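Local coordinates for protein type-iv like pilin ttha1222 (Thermus thermophilus, PDB 5G2F) that is probably a type IV-like pilin of natural competence, the pilus-linked uptake of DNA, here as its soluble part without the N-terminal segment, at residues 59-64 against 73-78; 44-49 against 67-72. One frame throughout, in Å; residues are numbered along the deposited sequence.

After the N-terminal helix 3-19, the chain runs through a long irregular region, which the C36-C50 disulfide staples to the sheet, and reaches residues 44-49 at the start of strand 47-54. Segment 59-64 leads into strand 60-66; then come the loop 67-72 and strand 73-77. Interaction 2 closes a loop when 67-72 returns to 44-49, and interaction 1 closes a hairpin when 73-78 pairs with 59-64. Their segments alternate along the chain, so the two closures cross. They also touch, A64 CB lying 3.6 Å from A49 O. Interaction 1 joins the two inner strands of the antiparallel sheet; interaction 2 ties the hairpin's connecting loop to the entry of strand 47-54, one of the two outermost.

Interaction 1: 59-64 against 73-78; sequences DYVIEA and KVVYKS
I62 and Y76 form a hydrogen-bonded pair in the antiparallel beta hairpin of strands 60-66 and 73-77, the inner strands of the sheet that packs on helix 3-19 in this pilin domain. Backbone bonds run both ways here and again between A64 and V74. At the open end S78 N still donates to Y60 O, but Y60 N turns to S78 OG, 2.9 Å away and nearly straight at 170°. A first torsion of 69° puts OG between its backbone N and carbonyl carbon, where it faces Y60 N. A water links OG to OD1 of D59, whose OD2 is bonded by N56.

Aromatic contacts lie on the helix side. S78 CB sits over the centre of the Y60 ring in a CH-pi contact, 3.5 Å from the centroid. Y60 CE1 meets the edge of the Y76 ring, 3.9 Å from CE2, while Y60 OH bonds E19. An alanine at Y60 would probably leave S78 CB without its aromatic cushion, remove the ring at the Y76 edge and cost E19 this hydroxyl partner.

On the other face, V61 CG1 touches V75 CG1 at 3.6 Å. Farther along, the extended K73 chain brings NZ to E63 OE1 in a salt bridge of doubtful length.

Interaction 2: 44-49 against 67-72; sequences PKTVTA and DGAALK
T48 lays its methyl group CG2 against the carboxylate of D67, 3.7 Å from OD1, the two side chains crossing at about a right angle. The touch is one of van der Waals contact, and the carboxylate gains no polar partner from it. OD1 also stands 3.3 Å from T46 O; both are acceptors, so the approach is unlikely to be favourable in itself and is probably tolerated because of the two bonds nearby.

Those bonds come from T46, which grips the backbone of D67 at two points. T46 O accepts D67 N at 2.9 Å, the donor lying in the carbonyl plane on a lone pair with 154° at the hydrogen. In return T46 OG1 donates to D67 O at 2.7 Å, tilted 29° from that carbonyl's plane. OG1 is anti to its own backbone N (chi1 -173°), which carries the hydroxyl across to the loop. Main chain and side chain of one buried threonine thus hold both the main-chain N and O of D67 and would help to fix how the peptides on either side of it are turned. A69 CB reaches the same hydroxyl, 4.1 Å from OG1. Beyond D67, G68 O is bonded by N3 ND2 of helix 3-19, so the loop is tethered to the helix as well.

T46 itself is set by a type I beta turn from P44 to V47, closed by V47 N to P44 O at 3.0 Å. Just past it, where strand 47-54 begins with the hairpin loop pinned beside it, comes a classic beta bulge, in which S65 is matched by two residues, T48 and A49.

Interaction 1: 59-64 against 73-78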
ATOM      1  N   ASP A  59      12.793   2.332  11.536  1.00 24.94           N
ATOM      2  CA  ASP A  59      13.590   2.891  10.446  1.00 25.69           C
ATOM      3  C   ASP A  59      13.103   2.362   9.100  1.00 26.25           C
ATOM      4  O   ASP A  59      12.879   1.194   8.931  1.00 27.42           O
ATOM      5  CB  ASP A  59      15.109   2.531  10.571  1.00 25.25           C
ATOM      6  CG  ASP A  59      15.749   2.988  11.866  1.00 27.69           C
ATOM      7  OD1 ASP A  59      15.369   4.065  12.422  1.00 25.59           O
ATOM      8  OD2 ASP A  59      16.667   2.241  12.290  1.00 26.47           O
ATOM      9  N   TYR A  60      13.009   3.261   8.134  1.00 26.30           N
ATOM     10  CA  TYR A  60      12.602   2.891   6.791  1.00 26.18           C
ATOM     11  C   TYR A  60      13.511   3.531   5.754  1.00 26.69           C
ATOM     12  O   TYR A  60      14.216   4.524   6.032  1.00 22.53           O
ATOM     13  CB  TYR A  60      11.127   3.303   6.503  1.00 24.13           C
ATOM     14  CG  TYR A  60      10.817   4.740   6.722  1.00 23.66           C
ATOM     15  CD1 TYR A  60      11.028   5.692   5.724  1.00 25.23           C
ATOM     16  CD2 TYR A  60      10.385   5.196   7.946  1.00 25.29           C
ATOM     17  CE1 TYR A  60      10.774   7.030   5.946  1.00 24.01           C
ATOM     18  CE2 TYR A  60      10.101   6.535   8.158  1.00 23.54           C
ATOM     19  CZ  TYR A  60      10.286   7.440   7.162  1.00 23.33           C
ATOM     20  OH  TYR A  60      10.107   8.792   7.393  1.00 24.69           O
ATOM     21  N   VAL A  61      13.416   2.984   4.534  1.00 25.83           N
ATOM     22  CA  VAL A  61      14.090   3.504   3.392  1.00 25.79           C
ATOM     23  C   VAL A  61      13.079   3.601   2.270  1.00 27.63           C
ATOM     24  O   VAL A  61      12.375   2.614   1.984  1.00 28.51           O
ATOM     25  CB  VAL A  61      15.238   2.575   2.934  1.00 25.50           C
ATOM     26  CG1 VAL A  61      16.008   3.206   1.787  1.00 27.32           C
ATOM     27  CG2 VAL A  61      16.198   2.324   4.081  1.00 26.18           C
ATOM     28  N   ILE A  62      12.993   4.775   1.668  1.00 26.19           N
ATOM     29  CA  ILE A  62      12.147   4.964   0.493  1.00 29.02           C
ATOM     30  C   ILE A  62      13.032   4.983  -0.736  1.00 29.88           C
ATOM     31  O   ILE A  62      14.013   5.740  -0.779  1.00 29.52           O
ATOM     32  CB  ILE A  62      11.389   6.319   0.557  1.00 28.83           C
ATOM     33  CG1 ILE A  62      10.547   6.397   1.837  1.00 28.35           C
ATOM     34  CG2 ILE A  62      10.546   6.518  -0.678  1.00 31.27           C
ATOM     35  CD1 ILE A  62      10.148   7.810   2.219  1.00 29.32           C
ATOM     36  N   GLU A  63      12.670   4.206  -1.742  1.00 30.03           N
ATOM     37  CA  GLU A  63      13.376   4.193  -3.024  1.00 33.05           C
ATOM     38  C   GLU A  63      12.427   4.554  -4.113  1.00 35.70           C
ATOM     39  O   GLU A  63      11.357   3.930  -4.223  1.00 35.77           O
ATOM     40  CB  GLU A  63      13.883   2.798  -3.338  1.00 35.51           C
ATOM     41  CG  GLU A  63      15.002   2.303  -2.456  1.00 36.34           C
ATOM     42  CD  GLU A  63      15.258   0.836  -2.718  1.00 40.51           C
ATOM     43  OE1 GLU A  63      16.031   0.521  -3.665  1.00 42.52           O
ATOM     44  OE2 GLU A  63      14.635  -0.008  -2.022  1.00 41.68           O
ATOM     45  N   ALA A  64      12.755   5.585  -4.856  1.00 35.02           N
ATOM     46  CA  ALA A  64      11.907   5.993  -5.958  1.00 38.02           C
ATOM     47  C   ALA A  64      12.717   6.050  -7.248  1.00 38.68           C
ATOM     48  O   ALA A  64      13.844   6.536  -7.243  1.00 40.34           O
ATOM     49  CB  ALA A  64      11.278   7.332  -5.653  1.00 37.68           C
ATOM     50  N   LYS A  73      17.413   7.372  -9.744  1.00 53.99           N
ATOM     51  CA  LYS A  73      16.895   6.842  -8.492  1.00 54.70           C
ATOM     52  C   LYS A  73      17.155   7.834  -7.348  1.00 48.55           C
ATOM     53  O   LYS A  73      18.222   8.452  -7.269  1.00 46.84           O
ATOM     54  CB  LYS A  73      17.579   5.511  -8.201  1.00 58.89           C
ATOM     55  CG  LYS A  73      16.785   4.635  -7.257  1.00 62.63           C
ATOM     56  CD  LYS A  73      17.515   3.340  -6.929  1.00 65.18           C
ATOM     57  CE  LYS A  73      16.757   2.543  -5.881  1.00 63.52           C
ATOM     58  NZ  LYS A  73      17.360   1.210  -5.625  1.00 64.76           N
ATOM     59  N   VAL A  74      16.176   8.018  -6.480  1.00 43.30           N
ATOM     60  CA  VAL A  74      16.420   8.734  -5.252  1.00 41.87           C
ATOM     61  C   VAL A  74      16.104   7.845  -4.062  1.00 39.02           C
ATOM     62  O   VAL A  74      15.168   7.033  -4.101  1.00 38.57           O
ATOM     63  CB  VAL A  74      15.690  10.060  -5.124  1.00 44.73           C
ATOM     64  CG1 VAL A  74      16.237  11.022  -6.170  1.00 48.51           C
ATOM     65  CG2 VAL A  74      14.205   9.885  -5.268  1.00 45.63           C
ATOM     66  N   VAL A  75      16.899   8.009  -3.000  1.00 35.59           N
ATOM     67  CA  VAL A  75      16.769   7.186  -1.816  1.00 34.06           C
ATOM     68  C   VAL A  75      16.747   8.072  -0.561  1.00 32.27           C
ATOM     69  O   VAL A  75      17.633   8.905  -0.374  1.00 31.29           O
ATOM     70  CB  VAL A  75      17.951   6.206  -1.741  1.00 35.75           C
ATOM     71  CG1 VAL A  75      17.861   5.315  -0.517  1.00 35.01           C
ATOM     72  CG2 VAL A  75      18.028   5.375  -2.990  1.00 37.82           C
ATOM     73  N   TYR A  76      15.711   7.912   0.269  1.00 29.09           N
ATOM     74  CA  TYR A  76      15.596   8.567   1.570  1.00 27.49           C
ATOM     75  C   TYR A  76      15.754   7.534   2.651  1.00 25.85           C
ATOM     76  O   TYR A  76      15.099   6.495   2.605  1.00 26.18           O
ATOM     77  CB  TYR A  76      14.250   9.275   1.744  1.00 28.37           C
ATOM     78  CG  TYR A  76      14.109   9.944   3.066  1.00 28.04           C
ATOM     79  CD1 TYR A  76      14.686  11.175   3.329  1.00 31.05           C
ATOM     80  CD2 TYR A  76      13.487   9.306   4.104  1.00 27.40           C
ATOM     81  CE1 TYR A  76      14.619  11.751   4.588  1.00 31.15           C
ATOM     82  CE2 TYR A  76      13.340   9.902   5.333  1.00 28.64           C
ATOM     83  CZ  TYR A  76      13.905  11.126   5.579  1.00 29.89           C
ATOM     84  OH  TYR A  76      13.819  11.654   6.835  1.00 30.62           O
ATOM     85  N   LYS A  77      16.600   7.812   3.636  1.00 25.43           N
ATOM     86  CA  LYS A  77      16.796   6.929   4.801  1.00 23.65           C
ATOM     87  C   LYS A  77      16.355   7.682   6.044  1.00 25.23           C
ATOM     88  O   LYS A  77      16.956   8.733   6.401  1.00 23.93           O
ATOM     89  CB  LYS A  77      18.300   6.520   4.919  1.00 24.80           C
ATOM     90  CG  LYS A  77      18.720   5.608   3.757  1.00 25.71           C
ATOM     91  CD  LYS A  77      20.217   5.287   3.730  1.00 25.73           C
ATOM     92  CE  LYS A  77      20.529   4.542   2.450  1.00 27.24           C
ATOM     93  NZ  LYS A  77      21.978   4.232   2.294  1.00 28.73           N
ATOM     94  N   SER A  78      15.351   7.166   6.731  1.00 23.81           N
ATOM     95  CA  SER A  78      14.867   7.845   7.928  1.00 24.50           C
ATOM     96  C   SER A  78      15.881   7.851   9.063  1.00 26.34           C
ATOM     97  O   SER A  78      15.879   8.798   9.875  1.00 26.59           O
ATOM     98  CB  SER A  78      13.558   7.244   8.452  1.00 24.73           C
ATOM     99  OG  SER A  78      13.769   5.932   8.987  1.00 23.50           O
TER
HETATM  100  O   HOH W   1      14.226   6.261  11.598  1.00 28.39           O

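Interaction 2: 44-49 against 67-72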
ATOM      1  N   PRO A  44       4.050  13.071  -8.752  1.00 46.14           N
ATOM      2  CA  PRO A  44       4.473  13.551 -10.085  1.00 50.20           C
ATOM      3  C   PRO A  44       4.726  12.382 -11.052  1.00 51.00           C
ATOM      4  O   PRO A  44       5.156  11.317 -10.631  1.00 49.82           O
ATOM      5  CB  PRO A  44       5.778  14.325  -9.805  1.00 51.51           C
ATOM      6  CG  PRO A  44       5.784  14.578  -8.333  1.00 50.50           C
ATOM      7  CD  PRO A  44       4.977  13.493  -7.689  1.00 47.97           C
ATOM      8  N   LYS A  45       4.470  12.567 -12.341  1.00 53.66           N
ATOM      9  CA  LYS A  45       4.518  11.432 -13.266  1.00 54.49           C
ATOM     10  C   LYS A  45       5.951  10.952 -13.468  1.00 53.11           C
ATOM     11  O   LYS A  45       6.168   9.806 -13.830  1.00 51.16           O
ATOM     12  CB  LYS A  45       3.800  11.746 -14.591  1.00 61.05           C
ATOM     13  CG  LYS A  45       4.391  12.889 -15.376  1.00 65.48           C
ATOM     14  CD  LYS A  45       3.623  13.128 -16.685  1.00 69.83           C
ATOM     15  CE  LYS A  45       3.918  14.514 -17.237  1.00 74.19           C
ATOM     16  NZ  LYS A  45       5.388  14.759 -17.287  1.00 75.72           N
ATOM     17  N   THR A  46       6.937  11.790 -13.157  1.00 52.67           N
ATOM     18  CA  THR A  46       8.336  11.343 -13.165  1.00 53.52           C
ATOM     19  C   THR A  46       8.583  10.135 -12.240  1.00 51.70           C
ATOM     20  O   THR A  46       9.467   9.313 -12.507  1.00 52.04           O
ATOM     21  CB  THR A  46       9.345  12.491 -12.848  1.00 54.61           C
ATOM     22  OG1 THR A  46      10.689  12.023 -13.035  1.00 56.65           O
ATOM     23  CG2 THR A  46       9.219  13.002 -11.417  1.00 52.41           C
ATOM     24  N   VAL A  47       7.819  10.026 -11.157  1.00 49.30           N
ATOM     25  CA  VAL A  47       7.988   8.902 -10.240  1.00 45.95           C
ATOM     26  C   VAL A  47       7.291   7.665 -10.798  1.00 47.59           C
ATOM     27  O   VAL A  47       6.065   7.578 -10.803  1.00 48.38           O
ATOM     28  CB  VAL A  47       7.453   9.203  -8.843  1.00 44.86           C
ATOM     29  CG1 VAL A  47       7.710   8.023  -7.923  1.00 41.74           C
ATOM     30  CG2 VAL A  47       8.115  10.465  -8.284  1.00 43.69           C
ATOM     31  N   THR A  48       8.081   6.707 -11.282  1.00 46.17           N
ATOM     32  CA  THR A  48       7.530   5.520 -11.907  1.00 47.37           C
ATOM     33  C   THR A  48       7.550   4.302 -11.023  1.00 46.19           C
ATOM     34  O   THR A  48       6.831   3.344 -11.284  1.00 45.90           O
ATOM     35  CB  THR A  48       8.279   5.188 -13.222  1.00 51.32           C
ATOM     36  OG1 THR A  48       9.669   4.966 -12.958  1.00 51.39           O
ATOM     37  CG2 THR A  48       8.148   6.324 -14.200  1.00 52.81           C
ATOM     38  N   ALA A  49       8.359   4.327  -9.958  1.00 41.60           N
ATOM     39  CA  ALA A  49       8.391   3.237  -9.001  1.00 40.28           C
ATOM     40  C   ALA A  49       8.703   3.868  -7.628  1.00 38.50           C
ATOM     41  O   ALA A  49       9.373   4.903  -7.568  1.00 38.63           O
ATOM     42  CB  ALA A  49       9.443   2.205  -9.356  1.00 42.07           C
ATOM     43  N   ASP A  67      11.832   8.896 -14.114  1.00 61.46           N
ATOM     44  CA  ASP A  67      12.266   9.021 -15.512  1.00 65.34           C
ATOM     45  C   ASP A  67      12.301  10.466 -15.999  1.00 65.72           C
ATOM     46  O   ASP A  67      11.546  11.321 -15.543  1.00 62.29           O
ATOM     47  CB  ASP A  67      11.504   8.111 -16.481  1.00 72.12           C
ATOM     48  CG  ASP A  67      10.091   8.503 -16.645  1.00 76.70           C
ATOM     49  OD1 ASP A  67       9.601   9.302 -15.825  1.00 77.28           O
ATOM     50  OD2 ASP A  67       9.479   8.022 -17.625  1.00 84.76           O
ATOM     51  N   GLY A  68      13.202  10.716 -16.940  1.00 67.37           N
ATOM     52  CA  GLY A  68      13.367  12.039 -17.514  1.00 71.78           C
ATOM     53  C   GLY A  68      13.909  13.034 -16.500  1.00 70.11           C
ATOM     54  O   GLY A  68      13.690  14.247 -16.607  1.00 73.25           O
ATOM     55  N   ALA A  69      14.664  12.520 -15.541  1.00 68.35           N
ATOM     56  CA  ALA A  69      15.195  13.338 -14.466  1.00 69.24           C
ATOM     57  C   ALA A  69      16.722  13.337 -14.475  1.00 70.64           C
ATOM     58  O   ALA A  69      17.352  12.438 -15.037  1.00 71.88           O
ATOM     59  CB  ALA A  69      14.687  12.827 -13.122  1.00 64.70           C
ATOM     60  N   ALA A  70      17.309  14.341 -13.835  1.00 72.11           N
ATOM     61  CA  ALA A  70      18.774  14.445 -13.752  1.00 75.23           C
ATOM     62  C   ALA A  70      19.422  13.271 -12.996  1.00 73.81           C
ATOM     63  O   ALA A  70      20.616  13.014 -13.143  1.00 75.26           O
ATOM     64  CB  ALA A  70      19.169  15.767 -13.112  1.00 76.64           C
ATOM     65  N   LEU A  71      18.649  12.596 -12.146  1.00 70.05           N
ATOM     66  CA  LEU A  71      19.046  11.291 -11.590  1.00 69.46           C
ATOM     67  C   LEU A  71      17.943  10.261 -11.870  1.00 65.21           C
ATOM     68  O   LEU A  71      16.799  10.617 -12.110  1.00 62.27           O
ATOM     69  CB  LEU A  71      19.331  11.343 -10.071  1.00 70.68           C
ATOM     70  CG  LEU A  71      20.682  11.594  -9.423  1.00 75.46           C
ATOM     71  CD1 LEU A  71      21.237  12.935  -9.844  1.00 79.72           C
ATOM     72  CD2 LEU A  71      20.534  11.519  -7.908  1.00 72.36           C
ATOM     73  N   LYS A  72      18.295   8.986 -11.791  1.00 62.54           N
ATOM     74  CA  LYS A  72      17.392   7.895 -12.112  1.00 65.99           C
ATOM     75  C   LYS A  72      16.693   7.380 -10.845  1.00 58.27           C
ATOM     76  O   LYS A  72      15.540   6.989 -10.880  1.00 56.08           O
ATOM     77  CB  LYS A  72      18.175   6.744 -12.763  1.00 74.89           C
ATOM     78  CG  LYS A  72      17.356   5.483 -13.048  1.00 85.06           C
ATOM     79  CD  LYS A  72      16.133   5.806 -13.903  1.00 95.90           C
ATOM     80  CE  LYS A  72      15.282   4.590 -14.242  1.00101.50           C
ATOM     81  NZ  LYS A  72      14.220   4.988 -15.208  1.00107.89           N
TER